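PDB 2D81: PHB depolymerase from Penicillium funiculosum, which hydrolyses the ester bonds of the polyester poly(3-hydroxybutyrate), using a circularly permuted alpha/beta-hydrolase fold. Local coordinates for residues Arg91-Met95 with Ala123-Tyr127; Asn11-Val15 with Trp171-Ser175; Gly29-Asp34 with Ile82-Leu88; Pro70-Lys75 with Gln115-Phe119. All blocks are in the same frame, centred on the assembly; numbering follows the deposited sequence.

Overall arrangement
Contacts 1 and 2 lie in the half of the mixed sheet that ends at strand 125-130; contacts 3 and 4 join helices and loops beside it. Contact 1 pairs the edge strand with the next one in, and contact 2 fixes helix 164-173 to the more central strand 13-18; their centres are about 11 Å apart, and Trp-171 and Lys-92 bridge them. Contacts 3 and 4, also with centres about 11 Å apart, meet at Met-74, whose methyl packs on Val-30 and Leu-88. Arg-91 NH1 joins contact 1 to contact 3 by a probable hydrogen bond to Ser-33 O. The glycan belongs to contact 1. The bound hydroxybutyrate trimer is reached less directly: helix 20-31 begins at Ser-20 of the trimer pocket and ends in contact 3.

Contact 1. Residues Arg91-Met95 with Ala123-Tyr127; sequences RKIYM and ANVSY. With NAG (2-acetamido-2-deoxy-beta-D-glucopyranose), chain B.
Strands 92-98 and 125-130 are the two ends of a beta-alpha-beta unit, and Ile-93, Tyr-94 and Met-95 pair in parallel register with Val-125, Ser-126 and Tyr-127. Ile-93 N donates to Asn-124 O (3.0 Å), Ser-126 N to Ile-93 O (2.9 Å) and Met-95 N to Ser-126 O (2.8 Å), all nearly straight.

Apolar side chains gather on the face covered by helix 106-116. There the flexible thioether of Met-95 bends at chi3 (-84°), which carries CE across Val-125 to a tight 3.4 Å from CG1. Its sulfur lies at the edge of the Tyr-127 ring, SD 5.3 Å from the centroid, a Met-aromatic contact. On the opposite face Tyr-94 and Ser-126 lie under helix 164-173, and Tyr-94 OH bonds Tyr-162.

At the strand entrance Asn-124 ND2 is joined to C1 of N-acetylglucosamine by a covalent N-glycosidic bond. The chi2 bend of Lys-92 (-61°) lays CD 3.2 Å from both Asn-124 OD1 and the sugar O5, and two further bends swing NZ round to Trp-171 O, where it is hydrogen-bonded. Such a parallel pair, closed by a helical crossover at the sheet's edge, is typical of the alpha/beta-hydrolase fold.

Contact 2. Residues Asn11-Val15 with Trp171-Ser175; sequences NSVSV and WIYGS
Tyr-173 at the end of helix 164-173 reaches Ser-12 and Ser-14 where strand 13-18 enters the central sheet, and so ties a covering helix to the sheet as in alpha/beta-hydrolase folds. The contact has a polar part and a smaller apolar one.

The polar part centres on the phenol oxygen. Tyr-173 OH donates to Ser-12 O at 2.7 Å; Ser-14 OG also lies 2.7 Å from Tyr-173 OH, but whether its proton goes there is not settled. Ser-14 OG is hydrogen-bonded as well to His-224 ND1 on the neighbouring strand 221-227, and so stands where helix and two strands meet. Serine suits this buried place because it is small enough to sit beneath the helix and still carries a polar atom. A long, rigid tyrosine, in turn, can span the gap from the helix end and deliver a hydroxyl to the point where the chain turns into the strand. Its CG stands opposite the carbonyl carbon (chi1 -70°), a rotation that swings the ring across to the strand.

The apolar part is the approach of Ile-172 CG2 to Ser-14 CB, 3.7 Å apart. The branched isoleucine also packs on His-224 of strand 221-227 and on Val-38. Val-13 and Val-15 point away from helix 164-173; Val-13 packs on helix 301-314 and Val-15 on helix 20-31.

Ser-12 O lies at the edge of the Tyr-173 ring and in its plane, while the hydroxyl stands 30° out of the carbonyl plane of Ser-12.

Contact 3. Residues Gly29-Asp34 with Ile82-Leu88; sequences GVAYSD and IASVANL
Ala-31, the last residue of helix 20-31, and Ser-33 just after it are each held by one direct hydrogen bond to the loop 82-88. Ala-83 N donates to Ala-31 O (3.0 Å), coming in above the plane of that carbonyl. Asn-87 ND2 donates to Ser-33 OG (3.0 Å) in a fairly straight bond, with the oxygen lying in the plane of the amide. Ser-33 OG sits between its own backbone N and carbonyl carbon (chi1 60°), a rotation that turns it toward the loop and brings it 3.2 Å from Ala-83 CB. The small methyl of Ala-83 lets the serine oxygen lie against it. A water also touches both segments, within hydrogen-bonding distance of Ser-33 OG (2.7 Å), Val-30 O and Ala-83 O, though its protons cannot serve every acceptor at once.

Beside this polar patch aliphatic groups meet. Ile-82 straddles the helix end with both branches: CD1 lies 3.8 Å from Val-30 CG1, and CG2 lies 3.8 Å from Ala-31 CB.

One shell out, an ST turn, in which Ser-84 OG accepts from Ala-86 N, shapes the chain leading to Asn-87. Met-74 of helix 68-77 backs both Val-30 and Leu-88, and Arg-91 NH1 bonds Ser-33 O.

Ala-31 O is thus met by a loop amide, and Val-30 O by a shared water and, weakly, by Ser-33 N, which probably offsets the cost of burying these two carbonyls.

Contact 4. Residues Pro70-Lys75 with Gln115-Phe119; sequences PTANMK and QLGNF
The Phe-119 ring takes Lys-75 at its edge, where CG lies in the ring plane 3.8 Å from CE2, and has Asn-118 CB over one face, displaced toward the rim. Met-74 approaches obliquely: its CE is 3.7 Å from Phe-119 CE1, and its SD stands 4.8 Å from the ring centroid in a Met-aromatic contact. The bend at chi3 (72°) folds this methyl onto the ring. Methionine suits the spot, since a pliant, polarisable chain follows an aromatic surface.

The second flat group is the Asn-118 amide. Its ND2 donates to Gln-115 O (3.1 Å), with that oxygen in the amide plane, and Asn-118 N reaches the same oxygen from the same face. The pair secures the turn from Gln-115 to Asn-118. Thr-71 CG2 touches ND2 at 3.7 Å, while Thr-71 OG1 turns back to Ile-67 O.

Gln-115 runs extended past Thr-71 and lays NE2 3.4 Å from Pro-70 CB; that nitrogen bonds Tyr-48 O. A water accepts from Lys-75 NZ (3.0 Å) and donates to Asn-118 OD1 (2.8 Å).

No direct hydrogen bond joins residues 70-75 to 115-119, so their cohesion rests on sulfur, ring and aliphatic contacts, with polar groups served by water, their own segment or other chain parts.

Contact 1. Residues Arg91-Met95 with Ala123-Tyr127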
# COMPACT_ATOMS: atom_id res chain seq x y z
N ARG A 91 -11.16 12.25 0.51
CA ARG A 91 -10.19 11.29 1.02
C ARG A 91 -8.92 12.01 1.44
O ARG A 91 -8.50 12.98 0.81
CB ARG A 91 -9.85 10.26 -0.07
CG ARG A 91 -11.04 9.40 -0.49
CD ARG A 91 -11.38 8.36 0.56
NE ARG A 91 -12.55 7.56 0.20
CZ ARG A 91 -13.81 7.96 0.36
NH1 ARG A 91 -14.80 7.16 -0.01
NH2 ARG A 91 -14.08 9.14 0.90
N LYS A 92 -8.31 11.53 2.52
CA LYS A 92 -6.99 11.99 2.91
C LYS A 92 -5.96 11.20 2.11
O LYS A 92 -5.96 9.97 2.14
CB LYS A 92 -6.76 11.77 4.41
CG LYS A 92 -7.78 12.46 5.31
CD LYS A 92 -7.77 13.96 5.11
CE LYS A 92 -6.48 14.58 5.65
NZ LYS A 92 -6.41 14.47 7.13
N ILE A 93 -5.09 11.91 1.40
CA ILE A 93 -4.10 11.26 0.55
C ILE A 93 -2.71 11.72 0.93
O ILE A 93 -2.41 12.92 0.91
CB ILE A 93 -4.36 11.56 -0.94
CG1 ILE A 93 -5.75 11.07 -1.33
CG2 ILE A 93 -3.30 10.88 -1.81
CD1 ILE A 93 -6.15 11.40 -2.76
N TYR A 94 -1.87 10.76 1.29
CA TYR A 94 -0.48 11.01 1.67
C TYR A 94 0.44 10.46 0.59
O TYR A 94 0.26 9.34 0.13
CB TYR A 94 -0.17 10.33 3.01
CG TYR A 94 1.29 10.37 3.38
CD1 TYR A 94 1.83 11.47 4.05
CD2 TYR A 94 2.15 9.32 3.04
CE1 TYR A 94 3.19 11.52 4.36
CE2 TYR A 94 3.50 9.37 3.35
CZ TYR A 94 4.02 10.47 4.01
OH TYR A 94 5.36 10.52 4.31
N MET A 95 1.43 11.26 0.20
CA MET A 95 2.39 10.84 -0.82
C MET A 95 3.81 11.20 -0.39
O MET A 95 4.05 12.27 0.17
CB MET A 95 2.07 11.51 -2.16
CG MET A 95 0.82 10.96 -2.81
SD MET A 95 0.35 11.87 -4.29
CE MET A 95 -0.57 13.22 -3.55
N ALA A 123 -6.32 20.57 0.38
CA ALA A 123 -6.13 20.71 1.82
C ALA A 123 -5.97 19.34 2.49
O ALA A 123 -5.33 19.23 3.54
CB ALA A 123 -7.31 21.45 2.44
N ASN A 124 -6.54 18.31 1.88
CA ASN A 124 -6.44 16.95 2.42
C ASN A 124 -5.37 16.10 1.74
O ASN A 124 -5.35 14.88 1.89
CB ASN A 124 -7.79 16.23 2.35
CG ASN A 124 -8.71 16.61 3.49
OD1 ASN A 124 -8.25 17.05 4.54
ND2 ASN A 124 -10.01 16.43 3.29
N VAL A 125 -4.48 16.75 1.00
CA VAL A 125 -3.35 16.06 0.39
C VAL A 125 -2.05 16.51 1.06
O VAL A 125 -1.82 17.70 1.25
CB VAL A 125 -3.25 16.38 -1.12
CG1 VAL A 125 -2.03 15.69 -1.72
CG2 VAL A 125 -4.51 15.92 -1.83
N SER A 126 -1.20 15.55 1.43
CA SER A 126 0.14 15.87 1.90
C SER A 126 1.17 15.18 1.01
O SER A 126 1.18 13.96 0.90
CB SER A 126 0.33 15.41 3.35
OG SER A 126 1.65 15.68 3.80
N TYR A 127 2.02 15.98 0.38
CA TYR A 127 3.07 15.42 -0.47
C TYR A 127 4.42 15.81 0.13
O TYR A 127 4.73 17.00 0.27
CB TYR A 127 2.94 15.97 -1.89
CG TYR A 127 3.88 15.34 -2.91
CD1 TYR A 127 5.22 15.73 -2.99
CD2 TYR A 127 3.42 14.39 -3.81
CE1 TYR A 127 6.08 15.18 -3.95
CE2 TYR A 127 4.26 13.84 -4.78
CZ TYR A 127 5.58 14.23 -4.84
OH TYR A 127 6.41 13.70 -5.81
C1 NAG B . -10.92 16.41 4.42
C2 NAG B . -12.38 16.46 3.92
C3 NAG B . -13.38 16.28 5.08
C4 NAG B . -12.98 15.16 6.04
C5 NAG B . -11.51 15.29 6.42
C6 NAG B . -11.01 14.18 7.33
C7 NAG B . -13.27 17.86 2.15
C8 NAG B . -13.92 19.21 1.86
N2 NAG B . -12.60 17.76 3.30
O3 NAG B . -14.66 15.99 4.55
O4 NAG B . -13.77 15.24 7.21
O5 NAG B . -10.70 15.26 5.23
O6 NAG B . -9.94 14.63 8.14
O7 NAG B . -13.39 16.94 1.35

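Contact 2. Residues Asn11-Val15 with Trp171-Ser175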
# COMPACT_ATOMS: atom_id res chain seq x y z
N ASN A 11 -15.96 2.32 8.26
CA ASN A 11 -15.71 3.68 7.79
C ASN A 11 -14.33 4.20 8.23
O ASN A 11 -14.06 5.39 8.13
CB ASN A 11 -16.78 4.65 8.30
CG ASN A 11 -16.75 4.82 9.81
OD1 ASN A 11 -15.68 4.78 10.43
ND2 ASN A 11 -17.91 5.04 10.41
N SER A 12 -13.48 3.30 8.71
CA SER A 12 -12.18 3.70 9.25
C SER A 12 -11.04 3.01 8.53
O SER A 12 -9.93 2.90 9.07
CB SER A 12 -12.11 3.37 10.74
OG SER A 12 -12.11 1.97 10.95
N VAL A 13 -11.30 2.54 7.31
CA VAL A 13 -10.33 1.73 6.58
C VAL A 13 -9.48 2.57 5.63
O VAL A 13 -9.97 3.48 4.96
CB VAL A 13 -11.05 0.62 5.77
CG1 VAL A 13 -10.03 -0.22 5.01
CG2 VAL A 13 -11.85 -0.27 6.72
N SER A 14 -8.19 2.25 5.57
CA SER A 14 -7.25 2.93 4.68
C SER A 14 -6.14 1.96 4.26
O SER A 14 -6.09 0.83 4.75
CB SER A 14 -6.65 4.15 5.37
OG SER A 14 -5.94 3.77 6.55
N VAL A 15 -5.27 2.41 3.37
CA VAL A 15 -4.20 1.57 2.84
C VAL A 15 -2.98 2.41 2.43
O VAL A 15 -3.13 3.56 2.02
CB VAL A 15 -4.69 0.76 1.62
CG1 VAL A 15 -5.20 1.70 0.53
CG2 VAL A 15 -3.57 -0.12 1.08
N TRP A 171 -1.47 11.57 8.86
CA TRP A 171 -2.13 12.34 7.82
C TRP A 171 -3.51 11.76 7.51
O TRP A 171 -4.49 12.49 7.38
CB TRP A 171 -1.32 12.39 6.53
CG TRP A 171 -1.96 13.31 5.54
CD1 TRP A 171 -2.68 12.95 4.44
CD2 TRP A 171 -2.04 14.73 5.63
NE1 TRP A 171 -3.21 14.07 3.83
CE2 TRP A 171 -2.83 15.18 4.55
CE3 TRP A 171 -1.52 15.67 6.53
CZ2 TRP A 171 -3.11 16.53 4.34
CZ3 TRP A 171 -1.80 17.02 6.32
CH2 TRP A 171 -2.59 17.44 5.23
N ILE A 172 -3.57 10.44 7.40
CA ILE A 172 -4.81 9.77 7.04
C ILE A 172 -5.86 9.88 8.15
O ILE A 172 -7.02 10.16 7.88
CB ILE A 172 -4.55 8.29 6.71
CG1 ILE A 172 -3.68 8.20 5.45
CG2 ILE A 172 -5.87 7.55 6.50
CD1 ILE A 172 -3.23 6.79 5.10
N TYR A 173 -5.44 9.66 9.39
CA TYR A 173 -6.39 9.62 10.50
C TYR A 173 -6.48 10.91 11.32
O TYR A 173 -7.35 11.04 12.18
CB TYR A 173 -6.07 8.45 11.44
CG TYR A 173 -6.36 7.11 10.81
CD1 TYR A 173 -5.38 6.42 10.10
CD2 TYR A 173 -7.64 6.57 10.88
CE1 TYR A 173 -5.68 5.21 9.46
CE2 TYR A 173 -7.95 5.37 10.25
CZ TYR A 173 -6.96 4.70 9.54
OH TYR A 173 -7.27 3.53 8.90
N GLY A 174 -5.59 11.85 11.04
CA GLY A 174 -5.57 13.09 11.79
C GLY A 174 -4.78 12.93 13.07
O GLY A 174 -3.68 12.39 13.06
N SER A 175 -5.33 13.41 14.18
CA SER A 175 -4.68 13.23 15.46
C SER A 175 -4.47 11.74 15.71
O SER A 175 -5.30 10.92 15.32
CB SER A 175 -5.53 13.84 16.58
OG SER A 175 -6.86 13.35 16.55

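Contact 3. Residues Gly29-Asp34 with Ile82-Leu88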
# COMPACT_ATOMS: atom_id res chain seq x y z
N GLY A 29 -6.96 2.43 -3.53
CA GLY A 29 -7.54 3.69 -3.11
C GLY A 29 -8.46 4.30 -4.15
O GLY A 29 -9.39 5.04 -3.82
N VAL A 30 -8.22 3.98 -5.42
CA VAL A 30 -9.06 4.46 -6.51
C VAL A 30 -10.18 3.48 -6.85
O VAL A 30 -11.36 3.83 -6.79
CB VAL A 30 -8.21 4.73 -7.78
CG1 VAL A 30 -9.11 5.06 -8.96
CG2 VAL A 30 -7.23 5.87 -7.52
N ALA A 31 -9.81 2.25 -7.21
CA ALA A 31 -10.80 1.28 -7.68
C ALA A 31 -11.79 0.92 -6.58
O ALA A 31 -12.98 0.70 -6.84
CB ALA A 31 -10.09 0.02 -8.18
N TYR A 32 -11.30 0.86 -5.34
CA TYR A 32 -12.15 0.59 -4.19
C TYR A 32 -12.17 1.76 -3.21
O TYR A 32 -12.07 1.57 -2.00
CB TYR A 32 -11.69 -0.68 -3.46
CG TYR A 32 -11.91 -1.97 -4.22
CD1 TYR A 32 -10.98 -2.42 -5.15
CD2 TYR A 32 -13.04 -2.75 -3.99
CE1 TYR A 32 -11.16 -3.62 -5.84
CE2 TYR A 32 -13.24 -3.95 -4.68
CZ TYR A 32 -12.30 -4.38 -5.59
OH TYR A 32 -12.49 -5.55 -6.27
N SER A 33 -12.32 2.97 -3.73
CA SER A 33 -12.34 4.16 -2.88
C SER A 33 -13.48 4.08 -1.86
O SER A 33 -13.41 4.73 -0.81
CB SER A 33 -12.48 5.42 -3.73
OG SER A 33 -13.68 5.42 -4.50
N ASP A 34 -14.50 3.28 -2.15
CA ASP A 34 -15.61 3.09 -1.22
C ASP A 34 -15.22 2.24 -0.02
O ASP A 34 -15.74 2.42 1.08
CB ASP A 34 -16.80 2.45 -1.95
CG ASP A 34 -16.46 1.09 -2.54
OD1 ASP A 34 -15.46 0.99 -3.27
OD2 ASP A 34 -17.21 0.12 -2.27
N ILE A 82 -14.45 1.12 -11.67
CA ILE A 82 -13.95 1.57 -10.38
C ILE A 82 -15.06 2.32 -9.64
O ILE A 82 -16.05 2.73 -10.25
CB ILE A 82 -12.73 2.52 -10.53
CG1 ILE A 82 -13.13 3.78 -11.31
CG2 ILE A 82 -11.59 1.79 -11.22
CD1 ILE A 82 -12.02 4.80 -11.41
N ALA A 83 -14.89 2.49 -8.33
CA ALA A 83 -15.84 3.27 -7.55
C ALA A 83 -15.84 4.71 -8.04
O ALA A 83 -14.85 5.18 -8.60
CB ALA A 83 -15.47 3.21 -6.07
N SER A 84 -16.95 5.41 -7.84
CA SER A 84 -17.07 6.79 -8.29
C SER A 84 -15.88 7.63 -7.85
O SER A 84 -15.52 7.65 -6.67
CB SER A 84 -18.35 7.42 -7.75
OG SER A 84 -18.42 8.80 -8.09
N VAL A 85 -15.26 8.33 -8.80
CA VAL A 85 -14.11 9.18 -8.48
C VAL A 85 -14.51 10.38 -7.63
O VAL A 85 -13.65 11.07 -7.08
CB VAL A 85 -13.40 9.66 -9.76
CG1 VAL A 85 -12.81 8.48 -10.50
CG2 VAL A 85 -14.37 10.42 -10.65
N ALA A 86 -15.81 10.64 -7.53
CA ALA A 86 -16.31 11.66 -6.61
C ALA A 86 -15.84 11.38 -5.18
O ALA A 86 -15.62 12.30 -4.39
CB ALA A 86 -17.83 11.72 -6.67
N ASN A 87 -15.69 10.10 -4.85
CA ASN A 87 -15.22 9.73 -3.52
C ASN A 87 -13.85 10.34 -3.23
O ASN A 87 -13.57 10.72 -2.09
CB ASN A 87 -15.11 8.21 -3.37
CG ASN A 87 -16.46 7.52 -3.46
OD1 ASN A 87 -17.50 8.13 -3.22
ND2 ASN A 87 -16.44 6.23 -3.79
N LEU A 88 -13.01 10.43 -4.25
CA LEU A 88 -11.64 10.90 -4.04
C LEU A 88 -11.61 12.35 -3.56
O LEU A 88 -10.59 12.81 -3.05
CB LEU A 88 -10.84 10.77 -5.34
CG LEU A 88 -10.65 9.33 -5.83
CD1 LEU A 88 -9.95 9.34 -7.18
CD2 LEU A 88 -9.84 8.53 -4.80
O HOH W 1 -12.76 6.14 -6.91

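Contact 4. Residues Pro70-Lys75 with Gln115-Phe119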
# COMPACT_ATOMS: atom_id res chain seq x y z
N PRO A 70 -4.36 7.58 -18.50
CA PRO A 70 -4.70 7.05 -17.18
C PRO A 70 -5.78 7.90 -16.50
O PRO A 70 -6.72 7.37 -15.90
CB PRO A 70 -3.37 7.11 -16.43
CG PRO A 70 -2.39 6.80 -17.52
CD PRO A 70 -2.89 7.65 -18.67
N THR A 71 -5.66 9.22 -16.61
CA THR A 71 -6.63 10.13 -16.02
C THR A 71 -7.98 10.03 -16.75
O THR A 71 -9.03 10.04 -16.12
CB THR A 71 -6.13 11.59 -16.05
OG1 THR A 71 -4.88 11.67 -15.35
CG2 THR A 71 -7.14 12.52 -15.39
N ALA A 72 -7.93 9.94 -18.08
CA ALA A 72 -9.14 9.74 -18.87
C ALA A 72 -9.85 8.45 -18.48
O ALA A 72 -11.08 8.40 -18.41
CB ALA A 72 -8.79 9.71 -20.35
N ASN A 73 -9.08 7.39 -18.22
CA ASN A 73 -9.67 6.12 -17.81
C ASN A 73 -10.38 6.25 -16.46
O ASN A 73 -11.46 5.69 -16.27
CB ASN A 73 -8.59 5.03 -17.75
CG ASN A 73 -8.20 4.51 -19.13
OD1 ASN A 73 -7.20 3.81 -19.29
ND2 ASN A 73 -9.01 4.84 -20.13
N MET A 74 -9.77 6.98 -15.53
CA MET A 74 -10.42 7.21 -14.24
C MET A 74 -11.79 7.85 -14.43
O MET A 74 -12.77 7.44 -13.80
CB MET A 74 -9.54 8.09 -13.34
CG MET A 74 -8.31 7.36 -12.81
SD MET A 74 -7.26 8.37 -11.75
CE MET A 74 -8.26 8.48 -10.28
N LYS A 75 -11.87 8.85 -15.29
CA LYS A 75 -13.13 9.51 -15.58
C LYS A 75 -14.11 8.55 -16.24
O LYS A 75 -15.28 8.50 -15.88
CB LYS A 75 -12.91 10.73 -16.47
CG LYS A 75 -12.14 11.85 -15.80
CD LYS A 75 -11.94 13.03 -16.72
CE LYS A 75 -11.11 14.12 -16.06
NZ LYS A 75 -10.84 15.25 -16.98
N GLN A 115 -2.15 13.66 -11.27
CA GLN A 115 -3.30 12.85 -11.67
C GLN A 115 -4.42 12.92 -10.64
O GLN A 115 -5.57 13.19 -10.99
CB GLN A 115 -2.87 11.40 -11.86
CG GLN A 115 -4.01 10.45 -12.18
CD GLN A 115 -3.56 9.01 -12.21
OE1 GLN A 115 -2.95 8.52 -11.26
NE2 GLN A 115 -3.88 8.31 -13.30
N LEU A 116 -4.08 12.68 -9.38
CA LEU A 116 -5.08 12.71 -8.31
C LEU A 116 -5.60 14.12 -8.09
O LEU A 116 -6.71 14.30 -7.60
CB LEU A 116 -4.47 12.15 -7.01
CG LEU A 116 -4.13 10.66 -7.06
CD1 LEU A 116 -3.46 10.23 -5.77
CD2 LEU A 116 -5.40 9.86 -7.30
N GLY A 117 -4.80 15.12 -8.45
CA GLY A 117 -5.22 16.50 -8.31
C GLY A 117 -6.48 16.83 -9.09
O GLY A 117 -7.18 17.80 -8.79
N ASN A 118 -6.77 16.02 -10.10
CA ASN A 118 -7.99 16.19 -10.89
C ASN A 118 -9.23 15.85 -10.09
O ASN A 118 -10.34 16.26 -10.44
CB ASN A 118 -7.93 15.31 -12.14
CG ASN A 118 -6.97 15.83 -13.18
OD1 ASN A 118 -7.28 16.76 -13.91
ND2 ASN A 118 -5.78 15.24 -13.24
N PHE A 119 -9.06 15.09 -9.01
CA PHE A 119 -10.20 14.52 -8.29
C PHE A 119 -10.21 14.82 -6.79
O PHE A 119 -11.26 14.72 -6.16
CB PHE A 119 -10.24 13.01 -8.49
CG PHE A 119 -10.13 12.59 -9.93
CD1 PHE A 119 -8.92 12.13 -10.44
CD2 PHE A 119 -11.22 12.70 -10.78
CE1 PHE A 119 -8.80 11.78 -11.78
CE2 PHE A 119 -11.12 12.35 -12.13
CZ PHE A 119 -9.90 11.89 -12.63
O HOH W 2 -9.84 17.15 -14.91